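Local coordinates for protein solute carrier family 15 member 1 (Mus musculus, PDB 5A9D) that carries di- and tripeptides into intestinal cells together with protons, the fragment here being its extracellular domain rather than the transporting membrane part, at residues 139-144 with 167-172. Residues are numbered along the deposited sequence; the frame is centred on the assembly and turned at random.
Sequences YTINTT and YVIRRA
Tyr167 and Tyr139 open a small, wholly buried contact that illustrates how two beta sheets can be joined face to face by side chains alone. The backbones of 139-144 and 167-172 stay well apart, with the CA atoms of Tyr139 and Tyr167 11.4 Å from each other, and every touch is made by residues pointing inward from their strands. On Tyr167 the CD2–CE2 side of the ring does the work: the phenol oxygen OH of Tyr139 arrives at this edge, close to the ring plane, 3.5 Å from Tyr167 CD2, while Tyr139 CZ lies in that plane at 3.9 Å from the same carbon. The two rings are inclined at 59° with centroids 6.0 Å apart, an oblique meeting rather than a stack. A chi1 of 66°, with CG between the backbone N and carbonyl carbon, sends the Tyr139 ring toward 167-172, so that its hydroxyl end meets Tyr167. Phe101 meets both tyrosine rings, making an aromatic cluster of three. A leucine in place of Tyr139 would probably leave the CD2 edge of Tyr167 without its partner and open a gap beside Phe101. Val168 faces the other way and packs on Met31 of the second subunit. Ile169 repeats the theme in aliphatic form: its CG1 and CD1 both lie 4.1 Å from Ile141 CD1, the two branched chains meeting tip to tip where the backbones have drawn closer, to 9.0 Å between their CA atoms. Strands 138-142 and 164-171, from facing sheets, thus contribute these side chains, with Val179 of strand 177-184 also touching Tyr139 and Ile141, to the core of the second, C-terminal of the two immunoglobulin-like beta sandwiches of the extracellular domain.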
ATOM      1  N   TYR A 139       2.764  22.404 -10.554  1.00 39.42           N
ATOM      2  CA  TYR A 139       1.922  21.234 -10.776  1.00 36.51           C
ATOM      3  C   TYR A 139       0.541  21.605 -11.286  1.00 43.88           C
ATOM      4  O   TYR A 139       0.112  22.761 -11.175  1.00 44.42           O
ATOM      5  CB  TYR A 139       1.852  20.309  -9.545  1.00 34.53           C
ATOM      6  CG  TYR A 139       1.170  20.872  -8.322  1.00 35.51           C
ATOM      7  CD1 TYR A 139       1.867  21.664  -7.411  1.00 38.11           C
ATOM      8  CD2 TYR A 139      -0.147  20.544  -8.026  1.00 34.57           C
ATOM      9  CE1 TYR A 139       1.256  22.132  -6.248  1.00 36.91           C
ATOM     10  CE2 TYR A 139      -0.770  21.019  -6.883  1.00 35.83           C
ATOM     11  CZ  TYR A 139      -0.066  21.804  -5.994  1.00 39.16           C
ATOM     12  OH  TYR A 139      -0.706  22.212  -4.867  1.00 40.02           O
ATOM     13  N   THR A 140      -0.139  20.635 -11.899  1.00 38.60           N
ATOM     14  CA  THR A 140      -1.470  20.893 -12.404  1.00 37.08           C
ATOM     15  C   THR A 140      -2.435  19.958 -11.791  1.00 35.83           C
ATOM     16  O   THR A 140      -2.092  18.825 -11.506  1.00 33.69           O
ATOM     17  CB  THR A 140      -1.564  20.799 -13.948  1.00 40.22           C
ATOM     18  OG1 THR A 140      -1.462  19.428 -14.334  1.00 48.16           O
ATOM     19  CG2 THR A 140      -0.543  21.663 -14.672  1.00 38.49           C
ATOM     20  N   ILE A 141      -3.682  20.395 -11.698  1.00 33.47           N
ATOM     21  CA  ILE A 141      -4.764  19.573 -11.195  1.00 33.64           C
ATOM     22  C   ILE A 141      -5.888  19.645 -12.214  1.00 40.38           C
ATOM     23  O   ILE A 141      -6.355  20.729 -12.533  1.00 40.43           O
ATOM     24  CB  ILE A 141      -5.248  19.987  -9.778  1.00 35.42           C
ATOM     25  CG1 ILE A 141      -4.164  19.758  -8.710  1.00 34.60           C
ATOM     26  CG2 ILE A 141      -6.538  19.207  -9.416  1.00 35.29           C
ATOM     27  CD1 ILE A 141      -4.405  20.572  -7.431  1.00 41.68           C
ATOM     28  N   ASN A 142      -6.309  18.495 -12.719  1.00 39.18           N
ATOM     29  CA  ASN A 142      -7.408  18.401 -13.678  1.00 41.64           C
ATOM     30  C   ASN A 142      -8.497  17.496 -13.124  1.00 44.58           C
ATOM     31  O   ASN A 142      -8.214  16.423 -12.580  1.00 42.83           O
ATOM     32  CB  ASN A 142      -6.909  17.983 -15.065  1.00 43.11           C
ATOM     33  CG  ASN A 142      -6.150  19.106 -15.751  1.00 62.92           C
ATOM     34  OD1 ASN A 142      -6.728  19.920 -16.472  1.00 59.80           O
ATOM     35  ND2 ASN A 142      -4.847  19.219 -15.500  1.00 46.10           N
ATOM     36  N   THR A 143      -9.729  18.001 -13.149  1.00 43.00           N
ATOM     37  CA  THR A 143     -10.926  17.350 -12.620  1.00 43.42           C
ATOM     38  C   THR A 143     -12.183  17.898 -13.304  1.00 52.34           C
ATOM     39  O   THR A 143     -12.173  19.028 -13.806  1.00 53.48           O
ATOM     40  CB  THR A 143     -10.988  17.506 -11.076  1.00 46.79           C
ATOM     41  OG1 THR A 143     -12.089  16.765 -10.546  1.00 45.48           O
ATOM     42  CG2 THR A 143     -11.036  18.972 -10.604  1.00 45.16           C
ATOM     43  N   THR A 144     -13.267  17.084 -13.317  1.00 50.98           N
ATOM     44  CA  THR A 144     -14.581  17.466 -13.853  1.00 53.33           C
ATOM     45  C   THR A 144     -15.414  18.162 -12.737  1.00 58.19           C
ATOM     46  O   THR A 144     -16.477  18.725 -13.018  1.00 61.48           O
ATOM     47  CB  THR A 144     -15.320  16.229 -14.424  1.00 59.48           C
ATOM     48  OG1 THR A 144     -15.493  15.248 -13.389  1.00 51.05           O
ATOM     49  CG2 THR A 144     -14.623  15.618 -15.645  1.00 58.33           C
ATOM     50  N   TYR A 167      -0.750  17.185   0.367  1.00 30.75           N
ATOM     51  CA  TYR A 167      -1.421  18.324  -0.256  1.00 30.95           C
ATOM     52  C   TYR A 167      -2.900  17.980  -0.350  1.00 33.72           C
ATOM     53  O   TYR A 167      -3.257  16.981  -0.977  1.00 31.45           O
ATOM     54  CB  TYR A 167      -0.764  18.579  -1.631  1.00 33.11           C
ATOM     55  CG  TYR A 167       0.573  19.298  -1.563  1.00 39.19           C
ATOM     56  CD1 TYR A 167       1.422  19.143  -0.468  1.00 42.62           C
ATOM     57  CD2 TYR A 167       0.959  20.187  -2.558  1.00 42.79           C
ATOM     58  CE1 TYR A 167       2.619  19.864  -0.366  1.00 45.36           C
ATOM     59  CE2 TYR A 167       2.152  20.915  -2.463  1.00 45.25           C
ATOM     60  CZ  TYR A 167       2.984  20.738  -1.375  1.00 46.64           C
ATOM     61  OH  TYR A 167       4.165  21.441  -1.300  1.00 50.37           O
ATOM     62  N   VAL A 168      -3.743  18.701   0.404  1.00 30.40           N
ATOM     63  CA  VAL A 168      -5.191  18.428   0.444  1.00 29.56           C
ATOM     64  C   VAL A 168      -5.882  19.333  -0.563  1.00 31.48           C
ATOM     65  O   VAL A 168      -5.810  20.542  -0.444  1.00 32.65           O
ATOM     66  CB  VAL A 168      -5.785  18.568   1.886  1.00 34.73           C
ATOM     67  CG1 VAL A 168      -7.306  18.444   1.874  1.00 34.76           C
ATOM     68  CG2 VAL A 168      -5.177  17.545   2.844  1.00 34.76           C
ATOM     69  N   ILE A 169      -6.570  18.736  -1.537  1.00 28.25           N
ATOM     70  CA  ILE A 169      -7.282  19.445  -2.592  1.00 27.05           C
ATOM     71  C   ILE A 169      -8.714  19.641  -2.155  1.00 33.83           C
ATOM     72  O   ILE A 169      -9.389  18.653  -1.881  1.00 34.07           O
ATOM     73  CB  ILE A 169      -7.200  18.612  -3.903  1.00 28.21           C
ATOM     74  CG1 ILE A 169      -5.707  18.353  -4.295  1.00 28.24           C
ATOM     75  CG2 ILE A 169      -8.038  19.293  -5.045  1.00 26.82           C
ATOM     76  CD1 ILE A 169      -5.548  17.196  -5.420  1.00 30.09           C
ATOM     77  N   ARG A 170      -9.207  20.894  -2.153  1.00 32.55           N
ATOM     78  CA  ARG A 170     -10.607  21.184  -1.795  1.00 33.19           C
ATOM     79  C   ARG A 170     -11.198  22.269  -2.666  1.00 35.93           C
ATOM     80  O   ARG A 170     -10.452  22.952  -3.382  1.00 34.42           O
ATOM     81  CB  ARG A 170     -10.706  21.610  -0.323  1.00 33.38           C
ATOM     82  CG  ARG A 170      -9.865  22.839   0.038  1.00 38.51           C
ATOM     83  CD  ARG A 170     -10.418  23.504   1.278  1.00 60.51           C
ATOM     84  NE  ARG A 170      -9.365  24.138   2.064  1.00 77.97           N
ATOM     85  CZ  ARG A 170      -9.583  25.050   3.006  1.00 98.79           C
ATOM     86  NH1 ARG A 170     -10.821  25.468   3.263  1.00 88.84           N
ATOM     87  NH2 ARG A 170      -8.570  25.559   3.694  1.00 84.87           N
ATOM     88  N   ARG A 171     -12.516  22.512  -2.498  1.00 32.95           N
ATOM     89  CA  ARG A 171     -13.210  23.602  -3.187  1.00 35.18           C
ATOM     90  C   ARG A 171     -12.848  24.890  -2.492  1.00 40.08           C
ATOM     91  O   ARG A 171     -12.895  24.938  -1.271  1.00 40.24           O
ATOM     92  CB  ARG A 171     -14.750  23.451  -3.119  1.00 37.20           C
ATOM     93  CG  ARG A 171     -15.388  22.344  -3.946  1.00 47.78           C
ATOM     94  CD  ARG A 171     -15.061  22.393  -5.424  1.00 57.43           C
ATOM     95  NE  ARG A 171     -15.865  23.356  -6.168  1.00 65.10           N
ATOM     96  CZ  ARG A 171     -17.063  23.096  -6.686  1.00 76.46           C
ATOM     97  NH1 ARG A 171     -17.639  21.916  -6.491  1.00 61.66           N
ATOM     98  NH2 ARG A 171     -17.703  24.023  -7.385  1.00 61.93           N
ATOM     99  N   ALA A 172     -12.457  25.923  -3.253  1.00 40.19           N
ATOM    100  CA  ALA A 172     -12.197  27.277  -2.730  1.00 41.66           C
ATOM    101  C   ALA A 172     -13.534  27.991  -2.606  1.00 43.97           C
ATOM    102  O   ALA A 172     -14.496  27.570  -3.244  1.00 42.43           O
ATOM    103  CB  ALA A 172     -11.285  28.042  -3.687  1.00 43.36           C
TER